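Local coordinates for protein glycosyl hyrolase, family 3 (Deinococcus radiodurans, PDB 3TEV) that probably hydrolyses O-glycosidic bonds, as a member of glycoside hydrolase family 3 built on a TIM-barrel domain, at residues L22-P27 / G45-F50; V258-S263 / L289-G294. One frame throughout, in Å; residues are numbered along the deposited sequence. Where two conformers were deposited one is given.

Contact 1. Residues L22-P27 / G45-F50; sequences LMIDLP and GAVCLF
I24 is bonded through both its N and its O to the facing strand, at A46 and C48. Its N donates to A46 O at 3.1 Å, from above the carbonyl plane, and its O accepts C48 N at 3.0 Å with an N-H...O angle of 157°. CA-H...O contacts supplement this pair, M23 CA lying 3.2 Å from A46 O. Beyond the paired part the two chains splay, and the next link is made by a water, which accepts from L26 N and donates to C48 O at 2.7 Å.

The selenomethionine M23 lies on the same face of the sheet as A46. Its CG, anti to the backbone N (chi1 176°), lies over the peptide between V47 and C48; farther along, SE comes to 3.9 Å from C48 CB, and F130 packs on both M23 and C48. On the other face, in the conformer described for V47, one of two modelled, I24 CG1 meets V47 CG2 at 3.9 Å, the two side chains crossing obliquely, while L26 crosses V47 at about a right angle. The tight L26 CD1 to V47 CG1 approach is doubtful for the same reason. L26 CD1 also reaches L49 CD2 at 3.9 Å. Helices 33-42 and 57-71 cover this side.

D25 sets CB obliquely against the F50 ring, and its carboxylate is held by K52 and G294 N. Two parallel neighbours joined through helix 33-42 form the first beta-alpha-beta unit of a TIM barrel.

Contact 2. Residues V258-S263 / L289-G294; sequences VIVTDS and LVMALG
T261 OG1 is gripped from two directions: it accepts M291 N at 3.1 Å in a nearly straight bond (162°) and donates to D262 O at 2.9 Å, from above that carbonyl's plane. The hydroxyl is placed for this by chi1 of 70°, which sets OG1 between the backbone N and the carbonyl carbon. The side chain thus takes over where backbone pairing stops, since M291 N bonds to a hydroxyl instead of to a carbonyl of the facing segment.

One step back, T261 N donates to L289 O at 3.1 Å, nearly along the C=O axis, and L289 N reaches I259 O in a weak, bent bond (131°). This short parallel pairing joins the seventh and eighth strands of the sheet, and because strand 290-291 also pairs with the first, 22-24, it closes the TIM barrel. Around the bonded backbone, V260 CG2 lies 3.9 Å from L289 CD2 and 3.7 Å from M291 CG, a carbon of the selenomethionine side chain. M223 of strand 221-224 packs against both V260 and M291. V290 turns away from the facing segment toward helix 275-285, where A279, A282 and L283 receive it, although its CG2 still lies against T261 CG2. Helix 314-330 reaches L289 through L324.

S263 N donates to D262 OD1 at 2.7 Å, meeting the carboxylate on its anti side and somewhat out of its plane. This local bond fixes the carboxylate against the N-H of the next residue. S263 OG, with a weak bond to G265 N, is flanked by L293 CD1 at 3.5 Å.

Contacts 1 and 2 share a seam of the same barrel, their centres about 9 Å apart. Strand 22-24 lies between 46-49 and 290-291, so M23, which packs on A46, also uses its backbone toward the eighth strand: M23 N to V290 O is 2.8 Å and M23 O to A292 N is 2.7 Å, both probable hydrogen bonds. At one end L22 C packs 3.6 Å from L289 CD1; at the other, D25 OD1 packs 3.3 Å from L293 CA, and F50 also touches L293. Residues 25-27, 50, 262-263 and 292-294 lie at the C-terminal ends of the strands, where TIM-barrel enzymes carry the active site, so the catalytic pocket is probably on that side.

Contact 1. Residues L22-P27 / G45-F50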
loop_
_atom_site.group_PDB
_atom_site.type_symbol
_atom_site.label_atom_id
_atom_site.label_comp_id
_atom_site.label_asym_id
_atom_site.label_seq_id
_atom_site.Cartn_x
_atom_site.Cartn_y
_atom_site.Cartn_z
ATOM N N LEU A 22 0.047 2.325 -11.817
ATOM C CA LEU A 22 -1.022 2.917 -11.014
ATOM C C LEU A 22 -1.963 1.884 -10.429
ATOM O O LEU A 22 -2.229 0.840 -11.043
ATOM C CB LEU A 22 -1.858 3.908 -11.825
ATOM C CG LEU A 22 -1.237 5.050 -12.617
ATOM C CD1 LEU A 22 -2.383 5.937 -13.156
ATOM C CD2 LEU A 22 -0.278 5.877 -11.760
HETATM N N MSE A 23 -2.499 2.202 -9.263
HETATM C CA MSE A 23 -3.553 1.423 -8.650
HETATM C C MSE A 23 -4.728 2.390 -8.526
HETATM O O MSE A 23 -4.614 3.467 -7.901
HETATM C CB MSE A 23 -3.130 0.909 -7.267
HETATM C CG MSE A 23 -4.230 0.155 -6.510
HETATM SE SE MSE A 23 -3.581 -0.636 -4.835
HETATM C CE MSE A 23 -3.236 -2.457 -5.402
ATOM N N ILE A 24 -5.852 2.015 -9.117
ATOM C CA ILE A 24 -7.006 2.897 -9.154
ATOM C C ILE A 24 -8.193 2.286 -8.432
ATOM O O ILE A 24 -8.209 1.084 -8.160
ATOM C CB ILE A 24 -7.423 3.195 -10.597
ATOM C CG1 ILE A 24 -7.905 1.915 -11.272
ATOM C CG2 ILE A 24 -6.281 3.848 -11.373
ATOM C CD1 ILE A 24 -8.641 2.177 -12.613
ATOM N N ASP A 25 -9.192 3.114 -8.147
ATOM C CA ASP A 25 -10.449 2.622 -7.600
ATOM C C ASP A 25 -11.518 2.557 -8.679
ATOM O O ASP A 25 -11.381 3.170 -9.747
ATOM C CB ASP A 25 -10.908 3.446 -6.370
ATOM C CG ASP A 25 -11.094 4.947 -6.662
ATOM O OD1 ASP A 25 -10.410 5.527 -7.540
ATOM O OD2 ASP A 25 -11.936 5.566 -5.979
ATOM N N LEU A 26 -12.574 1.804 -8.380
ATOM C CA LEU A 26 -13.681 1.555 -9.296
ATOM C C LEU A 26 -14.971 2.121 -8.707
ATOM O O LEU A 26 -15.099 2.236 -7.494
ATOM C CB LEU A 26 -13.827 0.051 -9.511
ATOM C CG LEU A 26 -12.539 -0.651 -9.943
ATOM C CD1 LEU A 26 -12.672 -2.159 -9.814
ATOM C CD2 LEU A 26 -12.128 -0.220 -11.362
ATOM N N PRO A 27 -15.934 2.483 -9.575
ATOM C CA PRO A 27 -17.140 3.177 -9.092
ATOM C C PRO A 27 -18.118 2.338 -8.248
ATOM O O PRO A 27 -18.699 2.863 -7.295
ATOM C CB PRO A 27 -17.819 3.666 -10.379
ATOM C CG PRO A 27 -17.196 2.891 -11.500
ATOM C CD PRO A 27 -15.836 2.457 -11.051
ATOM N N GLY A 45 -2.900 -2.151 -14.171
ATOM C CA GLY A 45 -2.558 -3.455 -13.622
ATOM C C GLY A 45 -2.960 -3.637 -12.164
ATOM O O GLY A 45 -2.796 -4.725 -11.616
ATOM N N ALA A 46 -3.494 -2.595 -11.532
ATOM C CA ALA A 46 -3.816 -2.707 -10.116
ATOM C C ALA A 46 -5.067 -1.920 -9.765
ATOM O O ALA A 46 -5.262 -0.813 -10.259
ATOM C CB ALA A 46 -2.627 -2.283 -9.264
ATOM N N VAL A 47 -5.910 -2.507 -8.919
ATOM C CA VAL A 47 -7.120 -1.852 -8.425
ATOM C C VAL A 47 -7.279 -2.109 -6.937
ATOM O O VAL A 47 -6.917 -3.185 -6.451
ATOM C CB VAL A 47 -8.389 -2.384 -9.114
ATOM C CG1 VAL A 47 -9.603 -2.025 -8.284
ATOM C CG2 VAL A 47 -8.515 -1.830 -10.520
ATOM N N CYS A 48 -7.816 -1.131 -6.211
ATOM C CA CYS A 48 -8.096 -1.314 -4.788
ATOM C C CYS A 48 -9.595 -1.215 -4.623
ATOM O O CYS A 48 -10.220 -0.326 -5.202
ATOM C CB CYS A 48 -7.375 -0.289 -3.909
ATOM S SG CYS A 48 -7.591 -0.695 -2.109
ATOM N N LEU A 49 -10.170 -2.153 -3.881
ATOM C CA LEU A 49 -11.610 -2.177 -3.627
ATOM C C LEU A 49 -11.941 -1.620 -2.252
ATOM O O LEU A 49 -11.173 -1.782 -1.311
ATOM C CB LEU A 49 -12.145 -3.594 -3.741
ATOM C CG LEU A 49 -11.909 -4.308 -5.069
ATOM C CD1 LEU A 49 -12.373 -5.733 -4.969
ATOM C CD2 LEU A 49 -12.595 -3.591 -6.235
ATOM N N PHE A 50 -13.089 -0.957 -2.157
ATOM C CA PHE A 50 -13.579 -0.356 -0.917
ATOM C C PHE A 50 -15.050 -0.737 -0.705
ATOM O O PHE A 50 -15.642 -1.432 -1.527
ATOM C CB PHE A 50 -13.442 1.168 -0.985
ATOM C CG PHE A 50 -12.033 1.639 -1.159
ATOM C CD1 PHE A 50 -11.236 1.910 -0.053
ATOM C CD2 PHE A 50 -11.488 1.792 -2.429
ATOM C CE1 PHE A 50 -9.905 2.332 -0.216
ATOM C CE2 PHE A 50 -10.172 2.212 -2.607
ATOM C CZ PHE A 50 -9.376 2.482 -1.506
HETATM O O HOH W 1 -12.653 0.721 -5.751
#

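Contact 2. Residues V258-S263 / L289-G294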
loop_
_atom_site.group_PDB
_atom_site.type_symbol
_atom_site.label_atom_id
_atom_site.label_comp_id
_atom_site.label_asym_id
_atom_site.label_seq_id
_atom_site.Cartn_x
_atom_site.Cartn_y
_atom_site.Cartn_z
ATOM N N VAL A 258 7.615 -4.549 -2.937
ATOM C CA VAL A 258 6.830 -3.497 -3.575
ATOM C C VAL A 258 6.669 -2.312 -2.616
ATOM O O VAL A 258 6.306 -2.496 -1.446
ATOM C CB VAL A 258 5.440 -4.038 -3.955
ATOM C CG1 VAL A 258 4.436 -2.899 -4.319
ATOM C CG2 VAL A 258 5.562 -5.092 -5.079
ATOM N N ILE A 259 6.951 -1.103 -3.098
ATOM C CA ILE A 259 6.591 0.087 -2.339
ATOM C C ILE A 259 5.419 0.758 -3.024
ATOM O O ILE A 259 5.498 1.058 -4.216
ATOM C CB ILE A 259 7.753 1.050 -2.232
ATOM C CG1 ILE A 259 8.921 0.367 -1.507
ATOM C CG2 ILE A 259 7.312 2.351 -1.541
ATOM C CD1 ILE A 259 10.214 1.191 -1.502
ATOM N N VAL A 260 4.324 0.961 -2.287
ATOM C CA VAL A 260 3.137 1.621 -2.825
ATOM C C VAL A 260 2.888 2.905 -2.020
ATOM O O VAL A 260 3.127 2.921 -0.827
ATOM C CB VAL A 260 1.879 0.658 -2.862
ATOM C CG1 VAL A 260 1.538 0.158 -1.473
ATOM C CG2 VAL A 260 0.643 1.359 -3.458
ATOM N N THR A 261 2.446 3.979 -2.673
ATOM C CA THR A 261 2.144 5.227 -1.967
ATOM C C THR A 261 0.781 5.119 -1.320
ATOM O O THR A 261 -0.109 4.461 -1.878
ATOM C CB THR A 261 1.939 6.367 -2.929
ATOM O OG1 THR A 261 0.685 6.139 -3.631
ATOM C CG2 THR A 261 3.101 6.475 -3.894
ATOM N N ASP A 262 0.577 5.779 -0.180
ATOM C CA ASP A 262 -0.783 5.949 0.328
ATOM C C ASP A 262 -1.615 6.707 -0.728
ATOM O O ASP A 262 -1.067 7.301 -1.675
ATOM C CB ASP A 262 -0.754 6.707 1.669
ATOM C CG ASP A 262 -2.020 6.481 2.531
ATOM O OD1 ASP A 262 -3.058 6.026 2.008
ATOM O OD2 ASP A 262 -1.971 6.770 3.754
ATOM N N SER A 263 -2.936 6.688 -0.569
ATOM C CA SER A 263 -3.851 7.363 -1.500
ATOM C C SER A 263 -3.434 8.821 -1.825
ATOM O O SER A 263 -3.276 9.643 -0.909
ATOM C CB SER A 263 -5.259 7.345 -0.903
ATOM O OG SER A 263 -6.118 8.245 -1.595
ATOM N N LEU A 289 4.567 1.787 -7.243
ATOM C CA LEU A 289 3.121 1.796 -7.500
ATOM C C LEU A 289 2.515 3.039 -6.867
ATOM O O LEU A 289 2.764 3.328 -5.690
ATOM C CB LEU A 289 2.451 0.541 -6.881
ATOM C CG LEU A 289 0.968 0.280 -7.245
ATOM C CD1 LEU A 289 0.736 0.195 -8.794
ATOM C CD2 LEU A 289 0.448 -0.992 -6.576
ATOM N N VAL A 290 1.719 3.774 -7.638
ATOM C CA VAL A 290 1.044 4.947 -7.106
ATOM C C VAL A 290 -0.460 4.677 -7.018
ATOM O O VAL A 290 -1.086 4.262 -8.002
ATOM C CB VAL A 290 1.334 6.196 -7.994
ATOM C CG1 VAL A 290 0.451 7.383 -7.580
ATOM C CG2 VAL A 290 2.807 6.582 -7.900
HETATM N N MSE A 291 -1.035 4.888 -5.834
HETATM C CA MSE A 291 -2.487 4.814 -5.670
HETATM C C MSE A 291 -3.106 6.076 -6.228
HETATM O O MSE A 291 -3.011 7.112 -5.612
HETATM C CB MSE A 291 -2.884 4.682 -4.213
HETATM C CG MSE A 291 -2.448 3.373 -3.629
HETATM SE SE MSE A 291 -3.226 3.022 -1.890
HETATM C CE MSE A 291 -4.977 2.612 -2.655
ATOM N N ALA A 292 -3.771 5.987 -7.362
ATOM C CA ALA A 292 -4.345 7.147 -8.003
ATOM C C ALA A 292 -5.869 7.054 -7.863
ATOM O O ALA A 292 -6.573 6.661 -8.799
ATOM C CB ALA A 292 -3.905 7.175 -9.481
ATOM N N LEU A 293 -6.378 7.372 -6.677
ATOM C CA LEU A 293 -7.793 7.177 -6.383
ATOM C C LEU A 293 -8.588 8.424 -6.719
ATOM O O LEU A 293 -8.072 9.544 -6.635
ATOM C CB LEU A 293 -8.000 6.830 -4.913
ATOM C CG LEU A 293 -7.190 5.671 -4.302
ATOM C CD1 LEU A 293 -7.729 5.376 -2.901
ATOM C CD2 LEU A 293 -7.176 4.399 -5.162
ATOM N N GLY A 294 -9.845 8.237 -7.096
ATOM C CA GLY A 294 -10.730 9.374 -7.365
ATOM C C GLY A 294 -11.465 9.183 -8.667
ATOM O O GLY A 294 -11.392 8.108 -9.276
#